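Local atomic coordinates of glucanase (Clostridium thermocellum, PDB entry 5GXX), a protein that probably hydrolyses internal beta-1,4-glucosidic bonds of cellulose, as a family 9 endoglucanase of the cellulosome. Residues Q270-W275 with A309-V314; K327-A332 with C423-E428; K479-N484 with T538-I543; S511-E516 with Y548-Q553. The protein carries 1 engineered substitution. One frame throughout, in Å; residues are numbered along the deposited sequence.

In the fold
Followed from the N terminus, the chain first closes contact 1, where helix 263-276 meets helix 301-318 after 33 intervening residues. Contact 2 opens only afterwards, joining the next helix, 322-340, to helix 412-429 across 90 residues. The two lie in series yet touch, their centres about 11 Å apart, and together tie four helices of the catalytic domain. On the other side of the chain's centre, in the cellulose-binding module, contacts 3 and 4 cross: 479-484 and 511-516 both come before 538-543 and 548-553. Their centres are about 9 Å apart, and their residues join both sheets of this module, whereas contacts 1 and 3 are separated by about 55 Å between centres.

Contact 1 of 4, residues Q270-W275 with A309-V314; sequences QMHLDW and AFLAFV
L273 and A312 make the tighter half of a helix-helix contact in the family 9 catalytic domain, whose fold is the (alpha/alpha)6 barrel. Helix 263-276 here lies against helix 301-318, and the approach is closest where L273 faces A312, with CA atoms 6.8 Å apart. With chi1 at -68°, L273 carries its CG beside the backbone N, and both methyls reach the small residue: CD2 rests 4.0 Å from A312 CB, while CD1 lies 4.1 Å from A312 CA. The short side chain of A312 thus lets the leucine reach the opposing backbone. The neighbouring pair is looser. H272 and L311 cross at about a right angle, touching at a single point on a buried but polar ring. That imidazole is anchored from outside the pair, by a hydrogen bond of ND1 to the Y239 carbonyl and a weak one of NE2 to E308. The partly exposed flank is different again, since Q270 and D274 take no part in the packing: NE2 of Q270 bonds to Y315 OH, and OD1 of D274 meets K327 NZ and Y328 OH. At the loose pair, the nearest approach is from H272 NE2 to L311 CD2, at 4.2 Å.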
loop_
_atom_site.group_PDB
_atom_site.type_symbol
_atom_site.label_atom_id
_atom_site.label_comp_id
_atom_site.label_asym_id
_atom_site.label_seq_id
_atom_site.Cartn_x
_atom_site.Cartn_y
_atom_site.Cartn_z
ATOM N N GLN A 270 51.641 -28.730 -25.262
ATOM C CA GLN A 270 51.258 -29.058 -26.634
ATOM C C GLN A 270 49.949 -29.851 -26.693
ATOM O O GLN A 270 49.125 -29.626 -27.583
ATOM C CB GLN A 270 52.402 -29.759 -27.385
ATOM C CG GLN A 270 53.579 -28.835 -27.632
ATOM C CD GLN A 270 54.842 -29.544 -28.071
ATOM O OE1 GLN A 270 54.798 -30.636 -28.649
ATOM N NE2 GLN A 270 55.984 -28.921 -27.802
ATOM N N MET A 271 49.732 -30.737 -25.725
ATOM C CA MET A 271 48.476 -31.488 -25.643
ATOM C C MET A 271 47.296 -30.534 -25.375
ATOM O O MET A 271 46.259 -30.550 -26.075
ATOM C CB MET A 271 48.576 -32.547 -24.536
ATOM C CG MET A 271 47.320 -33.392 -24.361
ATOM S SD MET A 271 47.531 -34.630 -23.058
ATOM C CE MET A 271 49.236 -35.136 -23.289
ATOM N N HIS A 272 47.483 -29.661 -24.391
ATOM C CA HIS A 272 46.474 -28.682 -23.996
ATOM C C HIS A 272 46.155 -27.722 -25.148
ATOM O O HIS A 272 44.980 -27.532 -25.531
ATOM C CB HIS A 272 46.975 -27.909 -22.764
ATOM C CG HIS A 272 46.217 -26.650 -22.462
ATOM N ND1 HIS A 272 44.916 -26.642 -22.001
ATOM C CD2 HIS A 272 46.577 -25.345 -22.574
ATOM C CE1 HIS A 272 44.500 -25.391 -21.878
ATOM N NE2 HIS A 272 45.494 -24.583 -22.196
ATOM N N LEU A 273 47.198 -27.137 -25.730
ATOM C CA LEU A 273 46.954 -26.190 -26.818
ATOM C C LEU A 273 46.404 -26.878 -28.064
ATOM O O LEU A 273 45.518 -26.337 -28.734
ATOM C CB LEU A 273 48.176 -25.324 -27.141
ATOM C CG LEU A 273 48.550 -24.328 -26.046
ATOM C CD1 LEU A 273 49.933 -23.733 -26.302
ATOM C CD2 LEU A 273 47.493 -23.255 -25.800
ATOM N N ASP A 274 46.894 -28.085 -28.359
ATOM C CA ASP A 274 46.373 -28.803 -29.524
ATOM C C ASP A 274 44.867 -29.018 -29.369
ATOM O O ASP A 274 44.122 -28.899 -30.333
ATOM C CB ASP A 274 47.076 -30.152 -29.698
ATOM C CG ASP A 274 48.457 -30.024 -30.336
ATOM O OD1 ASP A 274 48.910 -28.894 -30.639
ATOM O OD2 ASP A 274 49.051 -31.093 -30.571
ATOM N N TRP A 275 44.426 -29.343 -28.158
ATOM C CA TRP A 275 43.009 -29.565 -27.896
ATOM C C TRP A 275 42.158 -28.341 -28.199
ATOM O O TRP A 275 41.003 -28.492 -28.573
ATOM C CB TRP A 275 42.797 -30.062 -26.461
ATOM C CG TRP A 275 41.380 -30.402 -26.088
ATOM C CD1 TRP A 275 40.704 -31.560 -26.350
ATOM C CD2 TRP A 275 40.460 -29.549 -25.397
ATOM N NE1 TRP A 275 39.403 -31.471 -25.882
ATOM C CE2 TRP A 275 39.241 -30.251 -25.275
ATOM C CE3 TRP A 275 40.557 -28.261 -24.857
ATOM C CZ2 TRP A 275 38.136 -29.712 -24.622
ATOM C CZ3 TRP A 275 39.461 -27.726 -24.204
ATOM C CH2 TRP A 275 38.266 -28.456 -24.092
ATOM N N ALA A 309 44.175 -17.635 -26.040
ATOM C CA ALA A 309 44.980 -16.913 -27.031
ATOM C C ALA A 309 46.262 -16.371 -26.393
ATOM O O ALA A 309 47.348 -16.544 -26.950
ATOM C CB ALA A 309 44.180 -15.800 -27.739
ATOM N N PHE A 310 46.157 -15.779 -25.204
ATOM C CA PHE A 310 47.358 -15.310 -24.506
ATOM C C PHE A 310 48.329 -16.434 -24.210
ATOM O O PHE A 310 49.515 -16.299 -24.507
ATOM C CB PHE A 310 46.963 -14.556 -23.237
ATOM C CG PHE A 310 48.129 -13.971 -22.476
ATOM C CD1 PHE A 310 49.072 -13.180 -23.126
ATOM C CD2 PHE A 310 48.270 -14.202 -21.116
ATOM C CE1 PHE A 310 50.135 -12.621 -22.439
ATOM C CE2 PHE A 310 49.343 -13.653 -20.412
ATOM C CZ PHE A 310 50.276 -12.856 -21.073
ATOM N N LEU A 311 47.849 -17.540 -23.653
ATOM C CA LEU A 311 48.742 -18.664 -23.375
ATOM C C LEU A 311 49.419 -19.197 -24.631
ATOM O O LEU A 311 50.610 -19.533 -24.605
ATOM C CB LEU A 311 47.976 -19.810 -22.726
ATOM C CG LEU A 311 47.958 -19.839 -21.196
ATOM C CD1 LEU A 311 47.282 -18.609 -20.600
ATOM C CD2 LEU A 311 47.297 -21.110 -20.677
ATOM N N ALA A 312 48.652 -19.264 -25.725
ATOM C CA ALA A 312 49.170 -19.745 -27.005
ATOM C C ALA A 312 50.248 -18.822 -27.567
ATOM O O ALA A 312 51.272 -19.316 -28.050
ATOM C CB ALA A 312 48.026 -19.958 -28.003
ATOM N N PHE A 313 50.052 -17.508 -27.463
ATOM C CA PHE A 313 51.080 -16.560 -27.896
ATOM C C PHE A 313 52.351 -16.750 -27.059
ATOM O O PHE A 313 53.459 -16.784 -27.603
ATOM C CB PHE A 313 50.615 -15.101 -27.749
ATOM C CG PHE A 313 49.686 -14.588 -28.832
ATOM C CD1 PHE A 313 49.929 -14.773 -30.194
ATOM C CD2 PHE A 313 48.587 -13.823 -28.468
ATOM C CE1 PHE A 313 49.067 -14.260 -31.158
ATOM C CE2 PHE A 313 47.731 -13.258 -29.417
ATOM C CZ PHE A 313 47.968 -13.475 -30.773
ATOM N N VAL A 314 52.205 -16.823 -25.736
ATOM C CA VAL A 314 53.365 -16.943 -24.853
ATOM C C VAL A 314 54.124 -18.236 -25.159
ATOM O O VAL A 314 55.352 -18.242 -25.261
ATOM C CB VAL A 314 52.973 -16.852 -23.359
ATOM C CG1 VAL A 314 54.177 -17.201 -22.466
ATOM C CG2 VAL A 314 52.462 -15.468 -22.988
#

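Contact 2 of 4, residues K327-A332 with C423-E428; sequences KYYNFA and CRLTAE
Y329 reaches across from helix 322-340 to R424, L425 and E428 on helix 412-429, two helices of the (alpha/alpha)6 barrel whose short segments run 106° apart, with axes 12.6 Å from each other at closest approach. Its CB points at the partner helix, and CG anti to the backbone N (chi1 180°) sends the ring toward helix 412-429. Along one edge of the ring, CD2 and CE2 pass the guanidinium of R424, CE2 lying 3.6 Å from NH2; the R424 side chain crosses the tyrosine at about a right angle, ring and guanidinium planes 47° apart, and its NE is engaged by D317. CE2 and CZ both lie about 3.3 Å from E428 OE1. The hydroxyl donates a 2.6 Å hydrogen bond from Y329 OH to E428 OE1, while L425 CD2 touches it at 4.1 Å and Y429 OH adds a further hydrogen bond. E428 is itself held by R424 in a salt bridge between residues one helical turn apart, which probably fixes the carboxylate for the tyrosine. Y329 OH and R424 NH1 grip the same oxygen from opposite faces of the carboxylate plane, the bond from NH1 to OE1 measuring 2.9 Å.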
loop_
_atom_site.group_PDB
_atom_site.type_symbol
_atom_site.label_atom_id
_atom_site.label_comp_id
_atom_site.label_asym_id
_atom_site.label_seq_id
_atom_site.Cartn_x
_atom_site.Cartn_y
_atom_site.Cartn_z
ATOM N N LYS A 327 50.969 -22.758 -35.927
ATOM C CA LYS A 327 49.685 -23.315 -35.504
ATOM C C LYS A 327 49.167 -22.587 -34.256
ATOM O O LYS A 327 47.996 -22.234 -34.187
ATOM C CB LYS A 327 49.796 -24.819 -35.252
ATOM C CG LYS A 327 48.588 -25.449 -34.568
ATOM C CD LYS A 327 48.648 -26.970 -34.460
ATOM C CE LYS A 327 49.766 -27.410 -33.538
ATOM N NZ LYS A 327 49.705 -28.897 -33.365
ATOM N N TYR A 328 50.027 -22.369 -33.265
ATOM C CA TYR A 328 49.529 -21.724 -32.049
ATOM C C TYR A 328 49.271 -20.235 -32.199
ATOM O O TYR A 328 48.297 -19.730 -31.638
ATOM C CB TYR A 328 50.445 -22.011 -30.856
ATOM C CG TYR A 328 50.565 -23.481 -30.542
ATOM C CD1 TYR A 328 49.480 -24.342 -30.624
ATOM C CD2 TYR A 328 51.786 -24.013 -30.138
ATOM C CE1 TYR A 328 49.594 -25.687 -30.341
ATOM C CE2 TYR A 328 51.911 -25.349 -29.850
ATOM C CZ TYR A 328 50.829 -26.189 -29.959
ATOM O OH TYR A 328 50.996 -27.525 -29.665
ATOM N N TYR A 329 50.134 -19.541 -32.945
ATOM C CA TYR A 329 49.919 -18.129 -33.266
ATOM C C TYR A 329 48.605 -17.937 -34.030
ATOM O O TYR A 329 47.836 -17.034 -33.708
ATOM C CB TYR A 329 51.078 -17.575 -34.110
ATOM C CG TYR A 329 50.924 -16.117 -34.491
ATOM C CD1 TYR A 329 50.205 -15.731 -35.632
ATOM C CD2 TYR A 329 51.478 -15.108 -33.704
ATOM C CE1 TYR A 329 50.046 -14.398 -35.988
ATOM C CE2 TYR A 329 51.326 -13.770 -34.061
ATOM C CZ TYR A 329 50.612 -13.424 -35.203
ATOM O OH TYR A 329 50.463 -12.104 -35.547
ATOM N N ASN A 330 48.347 -18.764 -35.041
ATOM C CA ASN A 330 47.150 -18.560 -35.866
ATOM C C ASN A 330 45.886 -18.781 -35.033
ATOM O O ASN A 330 44.902 -18.033 -35.152
ATOM C CB ASN A 330 47.162 -19.541 -37.043
ATOM C CG ASN A 330 48.107 -19.127 -38.163
ATOM O OD1 ASN A 330 48.618 -18.005 -38.186
ATOM N ND2 ASN A 330 48.315 -20.042 -39.115
ATOM N N PHE A 331 45.948 -19.817 -34.192
ATOM C CA PHE A 331 44.849 -20.032 -33.237
ATOM C C PHE A 331 44.600 -18.793 -32.378
ATOM O O PHE A 331 43.461 -18.315 -32.269
ATOM C CB PHE A 331 45.114 -21.249 -32.334
ATOM C CG PHE A 331 44.297 -21.228 -31.070
ATOM C CD1 PHE A 331 42.941 -21.536 -31.103
ATOM C CD2 PHE A 331 44.883 -20.859 -29.856
ATOM C CE1 PHE A 331 42.179 -21.458 -29.949
ATOM C CE2 PHE A 331 44.115 -20.766 -28.704
ATOM C CZ PHE A 331 42.768 -21.101 -28.743
ATOM N N ALA A 332 45.655 -18.288 -31.747
ATOM C CA ALA A 332 45.510 -17.164 -30.827
ATOM C C ALA A 332 44.937 -15.937 -31.547
ATOM O O ALA A 332 43.963 -15.341 -31.086
ATOM C CB ALA A 332 46.879 -16.865 -30.201
ATOM N N CYS A 423 48.176 -6.969 -25.799
ATOM C CA CYS A 423 49.580 -6.554 -25.677
ATOM C C CYS A 423 50.454 -7.232 -26.733
ATOM O O CYS A 423 51.247 -6.560 -27.395
ATOM C CB CYS A 423 50.151 -6.870 -24.297
ATOM S SG CYS A 423 49.563 -5.789 -22.990
ATOM N N ARG A 424 50.323 -8.547 -26.903
ATOM C CA ARG A 424 51.097 -9.258 -27.917
ATOM C C ARG A 424 50.818 -8.728 -29.323
ATOM O O ARG A 424 51.742 -8.528 -30.126
ATOM C CB ARG A 424 50.787 -10.759 -27.851
ATOM C CG ARG A 424 51.491 -11.605 -28.909
ATOM C CD ARG A 424 53.007 -11.381 -28.905
ATOM N NE ARG A 424 53.628 -12.306 -29.848
ATOM C CZ ARG A 424 53.581 -12.154 -31.174
ATOM N NH1 ARG A 424 52.985 -11.104 -31.738
ATOM N NH2 ARG A 424 54.147 -13.069 -31.954
ATOM N N LEU A 425 49.545 -8.487 -29.635
ATOM C CA LEU A 425 49.204 -8.089 -30.995
ATOM C C LEU A 425 49.610 -6.652 -31.305
ATOM O O LEU A 425 50.069 -6.359 -32.415
ATOM C CB LEU A 425 47.726 -8.361 -31.272
ATOM C CG LEU A 425 47.485 -9.849 -31.543
ATOM C CD1 LEU A 425 46.035 -10.227 -31.247
ATOM C CD2 LEU A 425 47.900 -10.252 -32.967
ATOM N N THR A 426 49.472 -5.749 -30.341
ATOM C CA THR A 426 49.894 -4.376 -30.600
ATOM C C THR A 426 51.416 -4.304 -30.656
ATOM O O THR A 426 51.964 -3.531 -31.448
ATOM C CB THR A 426 49.295 -3.347 -29.626
ATOM O OG1 THR A 426 49.519 -2.026 -30.138
ATOM C CG2 THR A 426 49.923 -3.451 -28.254
ATOM N N ALA A 427 52.096 -5.130 -29.868
ATOM C CA ALA A 427 53.550 -5.204 -29.960
ATOM C C ALA A 427 53.970 -5.499 -31.392
ATOM O O ALA A 427 54.903 -4.879 -31.922
ATOM C CB ALA A 427 54.082 -6.284 -29.024
ATOM N N GLU A 428 53.278 -6.425 -32.040
ATOM C CA GLU A 428 53.652 -6.784 -33.405
ATOM C C GLU A 428 53.166 -5.775 -34.447
ATOM O O GLU A 428 53.917 -5.395 -35.357
ATOM C CB GLU A 428 53.102 -8.167 -33.729
ATOM C CG GLU A 428 53.297 -8.575 -35.187
ATOM C CD GLU A 428 53.001 -10.038 -35.438
ATOM O OE1 GLU A 428 52.422 -10.701 -34.565
ATOM O OE2 GLU A 428 53.315 -10.542 -36.533
#

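Contact 3 of 4, residues K479-N484 with T538-I543; sequences KDLSYN and TNICPI
L481 and I540 lean toward each other inside the beta sandwich of the cellulose-binding module, and K479 and T538 meet beside them nearer the surface. L481 starts strand 481-488, whereas I540 belongs to the loop between strands 527-534 and 549-557. CD1 of L481 meets the end of the CG1-CD1 branch of I540, and the two side chains cross obliquely rather than lying alongside. They touch through terminal methyls alone, L481 CD1 to I540 CD1 at 4.1 Å. Both also rest on L467 of strand 460-469, which belongs to the other sheet, so this pair helps to fill the space between the layers.

The second pair is arranged differently, because here a methyl meets the root of a side chain, CA and CB alike. The CA atoms of K479 and T538 are only 4.8 Å apart, and T538 CG2 sits 3.9 Å from K479 CB and just as far from K479 CA. The rest of the lysine turns elsewhere: it runs extended to CE, bends at chi4 (-49°), and hands NZ to the carbonyl of I535. Q560 of the second subunit also packs on this residue. On the threonine, chi1 of 68° sets OG1 between the backbone N and the carbonyl carbon, where it bonds to D536; this leaves CG2 beside the N, against K479. The same hydroxyl is hydrogen-bonded to K130 of helix 128-131, which ties this loop to the catalytic domain: T538 OG1 pairs with K130 NZ.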
loop_
_atom_site.group_PDB
_atom_site.type_symbol
_atom_site.label_atom_id
_atom_site.label_comp_id
_atom_site.label_asym_id
_atom_site.label_seq_id
_atom_site.Cartn_x
_atom_site.Cartn_y
_atom_site.Cartn_z
ATOM N N LYS A 479 22.828 16.635 0.223
ATOM C CA LYS A 479 22.052 16.791 1.456
ATOM C C LYS A 479 21.178 18.048 1.474
ATOM O O LYS A 479 20.002 17.982 1.842
ATOM C CB LYS A 479 22.969 16.729 2.683
ATOM C CG LYS A 479 22.249 16.732 4.036
ATOM C CD LYS A 479 23.233 16.938 5.182
ATOM C CE LYS A 479 22.572 16.824 6.552
ATOM N NZ LYS A 479 21.317 17.598 6.766
ATOM N N ASP A 480 21.733 19.177 1.049
ATOM C CA ASP A 480 21.039 20.452 1.232
ATOM C C ASP A 480 20.198 20.790 0.006
ATOM O O ASP A 480 20.443 21.788 -0.666
ATOM C CB ASP A 480 22.066 21.548 1.541
ATOM C CG ASP A 480 22.768 21.330 2.877
ATOM O OD1 ASP A 480 22.215 20.616 3.749
ATOM O OD2 ASP A 480 23.879 21.887 3.059
ATOM N N LEU A 481 19.212 19.943 -0.292
ATOM C CA LEU A 481 18.390 20.133 -1.488
ATOM C C LEU A 481 17.210 21.034 -1.170
ATOM O O LEU A 481 16.584 20.886 -0.118
ATOM C CB LEU A 481 17.852 18.797 -2.005
ATOM C CG LEU A 481 18.821 17.975 -2.856
ATOM C CD1 LEU A 481 18.101 16.675 -3.208
ATOM C CD2 LEU A 481 19.279 18.721 -4.103
ATOM N N SER A 482 16.881 21.924 -2.101
ATOM C CA SER A 482 15.654 22.722 -2.012
ATOM C C SER A 482 15.173 23.099 -3.404
ATOM O O SER A 482 15.907 23.009 -4.395
ATOM C CB SER A 482 15.815 23.980 -1.148
ATOM O OG SER A 482 16.697 24.918 -1.752
ATOM N N TYR A 483 13.916 23.508 -3.482
ATOM C CA TYR A 483 13.432 24.111 -4.706
ATOM C C TYR A 483 12.476 25.249 -4.380
ATOM O O TYR A 483 11.908 25.305 -3.280
ATOM C CB TYR A 483 12.793 23.073 -5.638
ATOM C CG TYR A 483 11.564 22.363 -5.095
ATOM C CD1 TYR A 483 10.309 22.960 -5.184
ATOM C CD2 TYR A 483 11.656 21.099 -4.521
ATOM C CE1 TYR A 483 9.179 22.313 -4.730
ATOM C CE2 TYR A 483 10.520 20.430 -4.068
ATOM C CZ TYR A 483 9.291 21.056 -4.170
ATOM O OH TYR A 483 8.155 20.426 -3.707
ATOM N N ASN A 484 12.295 26.147 -5.340
ATOM C CA ASN A 484 11.454 27.322 -5.132
ATOM C C ASN A 484 10.235 27.348 -6.052
ATOM O O ASN A 484 10.315 26.929 -7.216
ATOM C CB ASN A 484 12.280 28.592 -5.351
ATOM C CG ASN A 484 13.406 28.762 -4.346
ATOM O OD1 ASN A 484 13.462 28.102 -3.310
ATOM N ND2 ASN A 484 14.311 29.696 -4.643
ATOM N N THR A 538 19.854 13.531 1.198
ATOM C CA THR A 538 20.500 12.313 0.701
ATOM C C THR A 538 19.510 11.150 0.622
ATOM O O THR A 538 19.769 10.145 -0.047
ATOM C CB THR A 538 21.712 11.863 1.538
ATOM O OG1 THR A 538 21.264 11.427 2.829
ATOM C CG2 THR A 538 22.743 12.990 1.682
ATOM N N ASN A 539 18.377 11.308 1.306
ATOM C CA ASN A 539 17.329 10.293 1.246
ATOM C C ASN A 539 16.576 10.308 -0.069
ATOM O O ASN A 539 15.778 9.414 -0.326
ATOM C CB ASN A 539 16.331 10.503 2.383
ATOM C CG ASN A 539 16.898 10.095 3.720
ATOM O OD1 ASN A 539 16.606 10.701 4.753
ATOM N ND2 ASN A 539 17.740 9.075 3.705
ATOM N N ILE A 540 16.812 11.343 -0.868
ATOM C CA ILE A 540 16.339 11.359 -2.244
ATOM C C ILE A 540 17.526 10.833 -3.038
ATOM O O ILE A 540 18.530 11.519 -3.189
ATOM C CB ILE A 540 15.920 12.776 -2.715
ATOM C CG1 ILE A 540 14.935 13.414 -1.725
ATOM C CG2 ILE A 540 15.315 12.697 -4.130
ATOM C CD1 ILE A 540 14.645 14.870 -2.063
ATOM N N CYS A 541 17.421 9.595 -3.515
ATOM C CA CYS A 541 18.559 8.944 -4.163
ATOM C C CYS A 541 18.093 7.890 -5.158
ATOM O O CYS A 541 17.005 7.317 -5.014
ATOM C CB CYS A 541 19.472 8.304 -3.116
ATOM S SG CYS A 541 18.640 7.247 -1.920
ATOM N N PRO A 542 18.906 7.650 -6.201
ATOM C CA PRO A 542 18.442 6.788 -7.277
ATOM C C PRO A 542 18.573 5.288 -6.969
ATOM O O PRO A 542 19.276 4.566 -7.677
ATOM C CB PRO A 542 19.348 7.222 -8.440
ATOM C CG PRO A 542 20.623 7.674 -7.770
ATOM C CD PRO A 542 20.045 8.485 -6.643
ATOM N N ILE A 543 17.860 4.805 -5.953
ATOM C CA ILE A 543 18.038 3.430 -5.474
ATOM C C ILE A 543 16.818 2.527 -5.599
ATOM O O ILE A 543 16.864 1.340 -5.218
ATOM C CB ILE A 543 18.557 3.350 -4.019
ATOM C CG1 ILE A 543 17.485 3.773 -3.001
ATOM C CG2 ILE A 543 19.865 4.129 -3.829
ATOM C CD1 ILE A 543 17.869 3.476 -1.570
#

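Contact 4 of 4, residues S511-E516 with Y548-Q553; sequences SGMDVE and YAAELQ
M513 and A550 supply the apolar part of this contact. The methionine CB points at strand 549-557, and a bend at chi2 (-65°) carries the chain across the alanine methyl, so that A550 CB is met by three successive atoms: M513 CG at 3.7 Å, with M513 CB and M513 SD each at 4.1 Å. CE stops 4.4 Å from A549 O. V515 and L552 approach less closely, V515 CG2 lying 4.6 Å from L552 CD2. All of these are buried, and Y534 covers both M513 and A550. The setting is the core of the beta sandwich of the cellulose-binding module: within this chain strand 515-524 is outermost in one antiparallel sheet, and 549-557 belongs to the other, so the two segments face each other between layers and share no hydrogen bond. Polar bonds lie instead within or beyond them. Q553 NE2 donates to E551 OE2 at 2.9 Å, nearly along the C-O axis of the acceptor and in the amide plane of Q553. Polar contacts also reach the second subunit: backbone hydrogen bonds from G512 and V515, a salt bridge of E516 OE2 with K503 NZ of that chain, and a hydrogen bond between D514 OD1 and its T505 OG1.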
loop_
_atom_site.group_PDB
_atom_site.type_symbol
_atom_site.label_atom_id
_atom_site.label_comp_id
_atom_site.label_asym_id
_atom_site.label_seq_id
_atom_site.Cartn_x
_atom_site.Cartn_y
_atom_site.Cartn_z
ATOM N N SER A 511 6.309 9.817 3.248
ATOM C CA SER A 511 6.944 9.301 4.455
ATOM C C SER A 511 8.472 9.195 4.378
ATOM O O SER A 511 9.016 8.692 3.397
ATOM C CB SER A 511 6.360 7.928 4.787
ATOM O OG SER A 511 6.875 7.461 6.016
ATOM N N GLY A 512 9.134 9.637 5.444
ATOM C CA GLY A 512 10.584 9.568 5.594
ATOM C C GLY A 512 11.364 10.674 4.915
ATOM O O GLY A 512 12.594 10.626 4.843
ATOM N N MET A 513 10.656 11.661 4.381
ATOM C CA MET A 513 11.300 12.794 3.721
ATOM C C MET A 513 11.098 14.046 4.578
ATOM O O MET A 513 10.119 14.780 4.401
ATOM C CB MET A 513 10.790 12.963 2.286
ATOM C CG MET A 513 11.003 11.743 1.383
ATOM S SD MET A 513 12.759 11.402 1.105
ATOM C CE MET A 513 12.679 10.105 -0.142
ATOM N N ASP A 514 11.995 14.249 5.548
ATOM C CA ASP A 514 11.940 15.388 6.474
ATOM C C ASP A 514 12.000 16.691 5.667
ATOM O O ASP A 514 12.999 16.935 4.980
ATOM C CB ASP A 514 13.121 15.278 7.454
ATOM C CG ASP A 514 13.061 16.273 8.613
ATOM O OD1 ASP A 514 11.971 16.543 9.176
ATOM O OD2 ASP A 514 14.142 16.770 9.007
ATOM N N VAL A 515 10.947 17.513 5.729
ATOM C CA VAL A 515 10.792 18.655 4.836
ATOM C C VAL A 515 10.246 19.883 5.569
ATOM O O VAL A 515 9.473 19.769 6.520
ATOM C CB VAL A 515 9.865 18.295 3.649
ATOM C CG1 VAL A 515 8.449 17.994 4.129
ATOM C CG2 VAL A 515 9.839 19.370 2.569
ATOM N N GLU A 516 10.659 21.063 5.124
ATOM C CA GLU A 516 10.049 22.305 5.577
ATOM C C GLU A 516 9.671 23.175 4.382
ATOM O O GLU A 516 10.260 23.063 3.300
ATOM C CB GLU A 516 10.927 23.045 6.587
ATOM C CG GLU A 516 12.284 23.420 6.028
ATOM C CD GLU A 516 13.060 24.441 6.849
ATOM O OE1 GLU A 516 12.484 25.139 7.715
ATOM O OE2 GLU A 516 14.277 24.558 6.591
ATOM N N TYR A 548 13.801 7.647 -5.423
ATOM C CA TYR A 548 14.417 8.533 -6.414
ATOM C C TYR A 548 13.790 9.925 -6.475
ATOM O O TYR A 548 14.389 10.847 -7.012
ATOM C CB TYR A 548 14.452 7.890 -7.799
ATOM C CG TYR A 548 13.156 7.965 -8.565
ATOM C CD1 TYR A 548 12.816 9.103 -9.291
ATOM C CD2 TYR A 548 12.281 6.887 -8.584
ATOM C CE1 TYR A 548 11.642 9.169 -10.008
ATOM C CE2 TYR A 548 11.093 6.945 -9.300
ATOM C CZ TYR A 548 10.784 8.086 -10.016
ATOM O OH TYR A 548 9.616 8.156 -10.738
ATOM N N ALA A 549 12.596 10.087 -5.910
ATOM C CA ALA A 549 12.009 11.418 -5.827
ATOM C C ALA A 549 11.205 11.522 -4.539
ATOM O O ALA A 549 10.660 10.518 -4.069
ATOM C CB ALA A 549 11.131 11.712 -7.046
ATOM N N ALA A 550 11.141 12.728 -3.985
ATOM C CA ALA A 550 10.233 12.992 -2.874
ATOM C C ALA A 550 9.010 13.796 -3.322
ATOM O O ALA A 550 9.154 14.848 -3.965
ATOM C CB ALA A 550 10.987 13.709 -1.769
ATOM N N GLU A 551 7.818 13.283 -3.003
ATOM C CA GLU A 551 6.551 13.908 -3.371
ATOM C C GLU A 551 6.015 14.786 -2.253
ATOM O O GLU A 551 5.981 14.372 -1.091
ATOM C CB GLU A 551 5.510 12.861 -3.769
ATOM C CG GLU A 551 4.152 13.467 -4.116
ATOM C CD GLU A 551 3.154 12.456 -4.656
ATOM O OE1 GLU A 551 3.557 11.357 -5.095
ATOM O OE2 GLU A 551 1.945 12.768 -4.645
ATOM N N LEU A 552 5.643 16.007 -2.626
ATOM C CA LEU A 552 4.924 16.924 -1.742
ATOM C C LEU A 552 3.727 17.491 -2.509
ATOM O O LEU A 552 3.837 17.798 -3.703
ATOM C CB LEU A 552 5.866 18.068 -1.338
ATOM C CG LEU A 552 5.308 19.121 -0.369
ATOM C CD1 LEU A 552 5.031 18.537 0.991
ATOM C CD2 LEU A 552 6.312 20.263 -0.228
ATOM N N GLN A 553 2.588 17.633 -1.831
ATOM C CA GLN A 553 1.445 18.352 -2.389
ATOM C C GLN A 553 1.253 19.560 -1.498
ATOM O O GLN A 553 1.007 19.426 -0.301
ATOM C CB GLN A 553 0.179 17.488 -2.437
ATOM C CG GLN A 553 0.252 16.386 -3.494
ATOM C CD GLN A 553 -0.781 15.300 -3.309
ATOM O OE1 GLN A 553 -1.893 15.554 -2.844
ATOM N NE2 GLN A 553 -0.425 14.078 -3.700
#